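Long-range contacts in De Novo Protein OR329 (Artificial gene, PDB 4HXT), which is a computationally designed armadillo-repeat protein that probably serves as a self-assembling building block for homo-oligomers: residues L49-L53 / A64-L68; V46-V50 / A81-G87. All coordinates share one frame. Residues are numbered along the deposited sequence.

An armadillo-repeat solenoid needs two kinds of helix packing, one within each repeat and one between successive repeats, and a single helix, 45-52, takes part in both here. Contact 1 joins it to helix 58-71 of its own repeat; contact 2 joins it to the end of helix 76-84 and the following turn in the next repeat. The centres of the two contacts lie about 8 Å apart, and Leu-49 and Val-50 belong to both first segments. They meet physically as well: Leu-68 CD2 lies 4.2 Å from Val-46 CG1, and Leu-68 O lies 3.6 Å from Ile-82 CD1. Leu-68 thus links the intra-repeat core to the inter-repeat seam.

Contact 1: residues L49-L53 / A64-L68; sequences LVKLL and AARAL
Packing of the second helix of an armadillo repeat on the third illustrates how a solenoid unit builds its core from leucine and alanine. Segment 49-53, on helix 45-52, crosses segment 64-68, on helix 58-71, obliquely. Both have helical backbone angles, and in their closest backbone approach Leu-49 CA lies 5.5 Å from Ala-64 CA. No hydrogen bond crosses between the segments, which bury 326 Å² in all. Ala-64 points into the partner: its CB lies 3.7 Å from Leu-49 O, 3.7 Å from Leu-52 CB and 3.9 Å from Leu-53 CD2, a close approach that its short side chain permits. Ala-65 is turned sideways, its N 3.5 Å and its CB 3.9 Å from Leu-53 CD2. The CA-to-CB bond of Arg-66 points away from segment 49-53, and its side chain touches helices 16-30 and 100-113 of the flanking repeats. Ala-67 meets Leu-49, with CB 3.8 Å from Leu-49 CD1. Leu-68 closes the row in the mt rotamer (chi1 m, chi2 t) that Leu-49, Leu-52 and Leu-53 also adopt. Its CG is 3.8 Å from Leu-49 CB, and its CD1 touches Val-50 CG2 at 4.1 Å and Leu-53 CD1 at 3.5 Å.

Contact 2: residues V46-V50 / A81-G87; sequences VEVLV and AIVDAGG
How one repeat of a solenoid docks on the next can be read from two valines one helical turn apart. Val-46 and Val-50, on helix 45-52, face the first helix of the following armadillo repeat, 76-84, and the turn leading into helix 87-94. The CA register pairs Val-46 with Ile-82 (6.1 Å), Glu-47 with Ala-85 (5.6 Å) and Val-50 with Gly-87 (5.5 Å). Both valines are in the t rotamer. Val-46 sets CG1 3.6 Å from Ala-81 O and 3.9 Å from Ile-82 CG1, and CG2 4.1 Å from Ala-81 CB; Ile-82 itself is mt. Val-50 straddles the turn, with CG1 3.7 Å from Ala-85 O and CG2 3.8 Å from Gly-87 CA. Ala-85 CB fits between them, 4.1 Å from Val-46 CG1 and 4.2 Å from Val-50 CG2, while Glu-47, with chi1 m, lays its CG 4.2 Å from Ala-85 CB. The turn is a Schellman motif: Gly-86, at phi 74°, precedes Gly-87, whose N bonds Ile-82 O at 2.9 Å, and Gly-86 N bonds Val-83 O at 3.0 Å. A CB on Gly-87 would clash with Ile-82 CG2. Val-83 points away, and Trp-244 of the second subunit packs on it. With no hydrogen bond between the segments, the repeats are joined here by apolar packing, while the turn is held by its own backbone bonds from Gly-86 N and Gly-87 N.

Contact 1: residues L49-L53 / A64-L68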
loop_
_atom_site.group_PDB
_atom_site.type_symbol
_atom_site.label_atom_id
_atom_site.label_comp_id
_atom_site.label_asym_id
_atom_site.label_seq_id
_atom_site.Cartn_x
_atom_site.Cartn_y
_atom_site.Cartn_z
ATOM N N LEU A 49 21.598 17.957 -3.161
ATOM C CA LEU A 49 20.593 18.459 -4.096
ATOM C C LEU A 49 19.408 19.049 -3.349
ATOM O O LEU A 49 18.819 20.038 -3.786
ATOM C CB LEU A 49 20.111 17.341 -5.021
ATOM C CG LEU A 49 21.100 16.979 -6.128
ATOM C CD1 LEU A 49 20.629 15.722 -6.832
ATOM C CD2 LEU A 49 21.224 18.149 -7.111
ATOM N N VAL A 50 19.055 18.432 -2.224
ATOM C CA VAL A 50 17.945 18.907 -1.410
ATOM C C VAL A 50 18.298 20.271 -0.833
ATOM O O VAL A 50 17.432 21.128 -0.671
ATOM C CB VAL A 50 17.625 17.918 -0.264
ATOM C CG1 VAL A 50 16.702 18.569 0.758
ATOM C CG2 VAL A 50 16.963 16.671 -0.842
ATOM N N LYS A 51 19.571 20.473 -0.524
ATOM C CA LYS A 51 19.992 21.761 0.007
ATOM C C LYS A 51 19.895 22.806 -1.111
ATOM O O LYS A 51 19.470 23.934 -0.877
ATOM C CB LYS A 51 21.429 21.696 0.524
ATOM C CG LYS A 51 21.716 22.720 1.611
ATOM C CD LYS A 51 23.147 23.222 1.551
ATOM C CE LYS A 51 23.503 24.028 2.790
ATOM N NZ LYS A 51 23.592 23.159 4.000
ATOM N N LEU A 52 20.276 22.424 -2.330
ATOM C CA LEU A 52 20.213 23.350 -3.459
ATOM C C LEU A 52 18.793 23.792 -3.772
ATOM O O LEU A 52 18.588 24.806 -4.443
ATOM C CB LEU A 52 20.838 22.732 -4.717
ATOM C CG LEU A 52 22.361 22.612 -4.779
ATOM C CD1 LEU A 52 22.785 22.431 -6.232
ATOM C CD2 LEU A 52 23.010 23.855 -4.209
ATOM N N LEU A 53 17.812 23.033 -3.291
ATOM C CA LEU A 53 16.414 23.373 -3.521
ATOM C C LEU A 53 16.077 24.671 -2.797
ATOM O O LEU A 53 15.139 25.376 -3.170
ATOM C CB LEU A 53 15.496 22.256 -3.008
ATOM C CG LEU A 53 15.535 20.903 -3.720
ATOM C CD1 LEU A 53 14.556 19.951 -3.038
ATOM C CD2 LEU A 53 15.175 21.076 -5.187
ATOM N N ALA A 64 18.089 21.568 -9.627
ATOM C CA ALA A 64 18.234 20.631 -8.522
ATOM C C ALA A 64 16.961 19.782 -8.434
ATOM O O ALA A 64 17.031 18.569 -8.243
ATOM C CB ALA A 64 18.467 21.380 -7.212
ATOM N N ALA A 65 15.803 20.421 -8.582
ATOM C CA ALA A 65 14.530 19.705 -8.527
ATOM C C ALA A 65 14.451 18.691 -9.672
ATOM O O ALA A 65 13.967 17.567 -9.502
ATOM C CB ALA A 65 13.367 20.690 -8.613
ATOM N N ARG A 66 14.939 19.095 -10.839
ATOM C CA ARG A 66 14.936 18.231 -12.012
ATOM C C ARG A 66 15.803 16.991 -11.773
ATOM O O ARG A 66 15.444 15.883 -12.168
ATOM C CB ARG A 66 15.444 19.021 -13.225
ATOM C CG ARG A 66 15.556 18.236 -14.519
ATOM C CD ARG A 66 15.687 19.197 -15.698
ATOM N NE ARG A 66 16.038 18.522 -16.944
ATOM C CZ ARG A 66 17.260 18.093 -17.240
ATOM N NH1 ARG A 66 18.253 18.268 -16.379
ATOM N NH2 ARG A 66 17.490 17.484 -18.396
ATOM N N ALA A 67 16.945 17.182 -11.122
ATOM C CA ALA A 67 17.840 16.072 -10.830
ATOM C C ALA A 67 17.187 15.117 -9.834
ATOM O O ALA A 67 17.288 13.904 -9.976
ATOM C CB ALA A 67 19.152 16.593 -10.267
ATOM N N LEU A 68 16.515 15.674 -8.829
ATOM C CA LEU A 68 15.852 14.862 -7.814
ATOM C C LEU A 68 14.660 14.107 -8.394
ATOM O O LEU A 68 14.384 12.971 -8.003
ATOM C CB LEU A 68 15.413 15.746 -6.640
ATOM C CG LEU A 68 16.555 16.196 -5.720
ATOM C CD1 LEU A 68 16.082 17.298 -4.773
ATOM C CD2 LEU A 68 17.068 14.986 -4.932
#

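Contact 2: residues V46-V50 / A81-G87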
loop_
_atom_site.group_PDB
_atom_site.type_symbol
_atom_site.label_atom_id
_atom_site.label_comp_id
_atom_site.label_asym_id
_atom_site.label_seq_id
_atom_site.Cartn_x
_atom_site.Cartn_y
_atom_site.Cartn_z
ATOM N N VAL A 46 21.905 13.300 -3.047
ATOM C CA VAL A 46 20.545 13.664 -2.663
ATOM C C VAL A 46 20.529 14.768 -1.604
ATOM O O VAL A 46 19.854 15.777 -1.773
ATOM C CB VAL A 46 19.772 12.435 -2.127
ATOM C CG1 VAL A 46 18.416 12.856 -1.573
ATOM C CG2 VAL A 46 19.607 11.405 -3.231
ATOM N N GLU A 47 21.269 14.568 -0.513
ATOM C CA GLU A 47 21.337 15.550 0.563
ATOM C C GLU A 47 21.744 16.910 0.009
ATOM O O GLU A 47 21.129 17.925 0.324
ATOM C CB GLU A 47 22.352 15.128 1.634
ATOM C CG GLU A 47 21.879 14.077 2.635
ATOM C CD GLU A 47 21.816 12.681 2.046
ATOM O OE1 GLU A 47 22.224 12.495 0.883
ATOM O OE2 GLU A 47 21.362 11.759 2.752
ATOM N N VAL A 48 22.779 16.924 -0.823
ATOM C CA VAL A 48 23.279 18.167 -1.399
ATOM C C VAL A 48 22.251 18.785 -2.348
ATOM O O VAL A 48 22.051 19.995 -2.341
ATOM C CB VAL A 48 24.607 17.927 -2.151
ATOM C CG1 VAL A 48 25.122 19.223 -2.749
ATOM C CG2 VAL A 48 25.640 17.318 -1.198
ATOM N N LEU A 49 21.598 17.957 -3.161
ATOM C CA LEU A 49 20.593 18.459 -4.096
ATOM C C LEU A 49 19.408 19.049 -3.349
ATOM O O LEU A 49 18.819 20.038 -3.786
ATOM C CB LEU A 49 20.111 17.341 -5.021
ATOM C CG LEU A 49 21.100 16.979 -6.128
ATOM C CD1 LEU A 49 20.629 15.722 -6.832
ATOM C CD2 LEU A 49 21.224 18.149 -7.111
ATOM N N VAL A 50 19.055 18.432 -2.224
ATOM C CA VAL A 50 17.945 18.907 -1.410
ATOM C C VAL A 50 18.298 20.271 -0.833
ATOM O O VAL A 50 17.432 21.128 -0.671
ATOM C CB VAL A 50 17.625 17.918 -0.264
ATOM C CG1 VAL A 50 16.702 18.569 0.758
ATOM C CG2 VAL A 50 16.963 16.671 -0.842
ATOM N N ALA A 81 15.986 7.770 0.018
ATOM C CA ALA A 81 17.091 8.680 0.296
ATOM C C ALA A 81 16.572 10.115 0.262
ATOM O O ALA A 81 16.969 10.949 1.072
ATOM C CB ALA A 81 18.217 8.485 -0.735
ATOM N N ILE A 82 15.672 10.393 -0.674
ATOM C CA ILE A 82 15.111 11.728 -0.797
ATOM C C ILE A 82 14.252 12.055 0.410
ATOM O O ILE A 82 14.369 13.135 0.981
ATOM C CB ILE A 82 14.243 11.864 -2.055
ATOM C CG1 ILE A 82 15.110 11.698 -3.305
ATOM C CG2 ILE A 82 13.548 13.226 -2.058
ATOM C CD1 ILE A 82 14.329 11.681 -4.600
ATOM N N VAL A 83 13.385 11.119 0.792
ATOM C CA VAL A 83 12.502 11.319 1.932
ATOM C C VAL A 83 13.280 11.486 3.235
ATOM O O VAL A 83 12.995 12.384 4.022
ATOM C CB VAL A 83 11.508 10.144 2.076
ATOM C CG1 VAL A 83 10.638 10.341 3.306
ATOM C CG2 VAL A 83 10.625 10.054 0.821
ATOM N N ASP A 84 14.273 10.632 3.455
ATOM C CA ASP A 84 15.074 10.700 4.672
ATOM C C ASP A 84 15.945 11.949 4.754
ATOM O O ASP A 84 16.445 12.297 5.826
ATOM C CB ASP A 84 15.943 9.446 4.805
ATOM C CG ASP A 84 15.145 8.226 5.253
ATOM O OD1 ASP A 84 13.929 8.359 5.522
ATOM O OD2 ASP A 84 15.738 7.132 5.343
ATOM N N ALA A 85 16.127 12.621 3.624
ATOM C CA ALA A 85 16.924 13.840 3.584
ATOM C C ALA A 85 16.001 15.047 3.730
ATOM O O ALA A 85 16.444 16.193 3.635
ATOM C CB ALA A 85 17.696 13.924 2.273
ATOM N N GLY A 86 14.715 14.780 3.956
ATOM C CA GLY A 86 13.748 15.853 4.121
ATOM C C GLY A 86 13.373 16.555 2.827
ATOM O O GLY A 86 12.841 17.666 2.843
ATOM N N GLY A 87 13.640 15.901 1.701
ATOM C CA GLY A 87 13.338 16.483 0.407
ATOM C C GLY A 87 11.877 16.743 0.083
ATOM O O GLY A 87 11.570 17.664 -0.675
#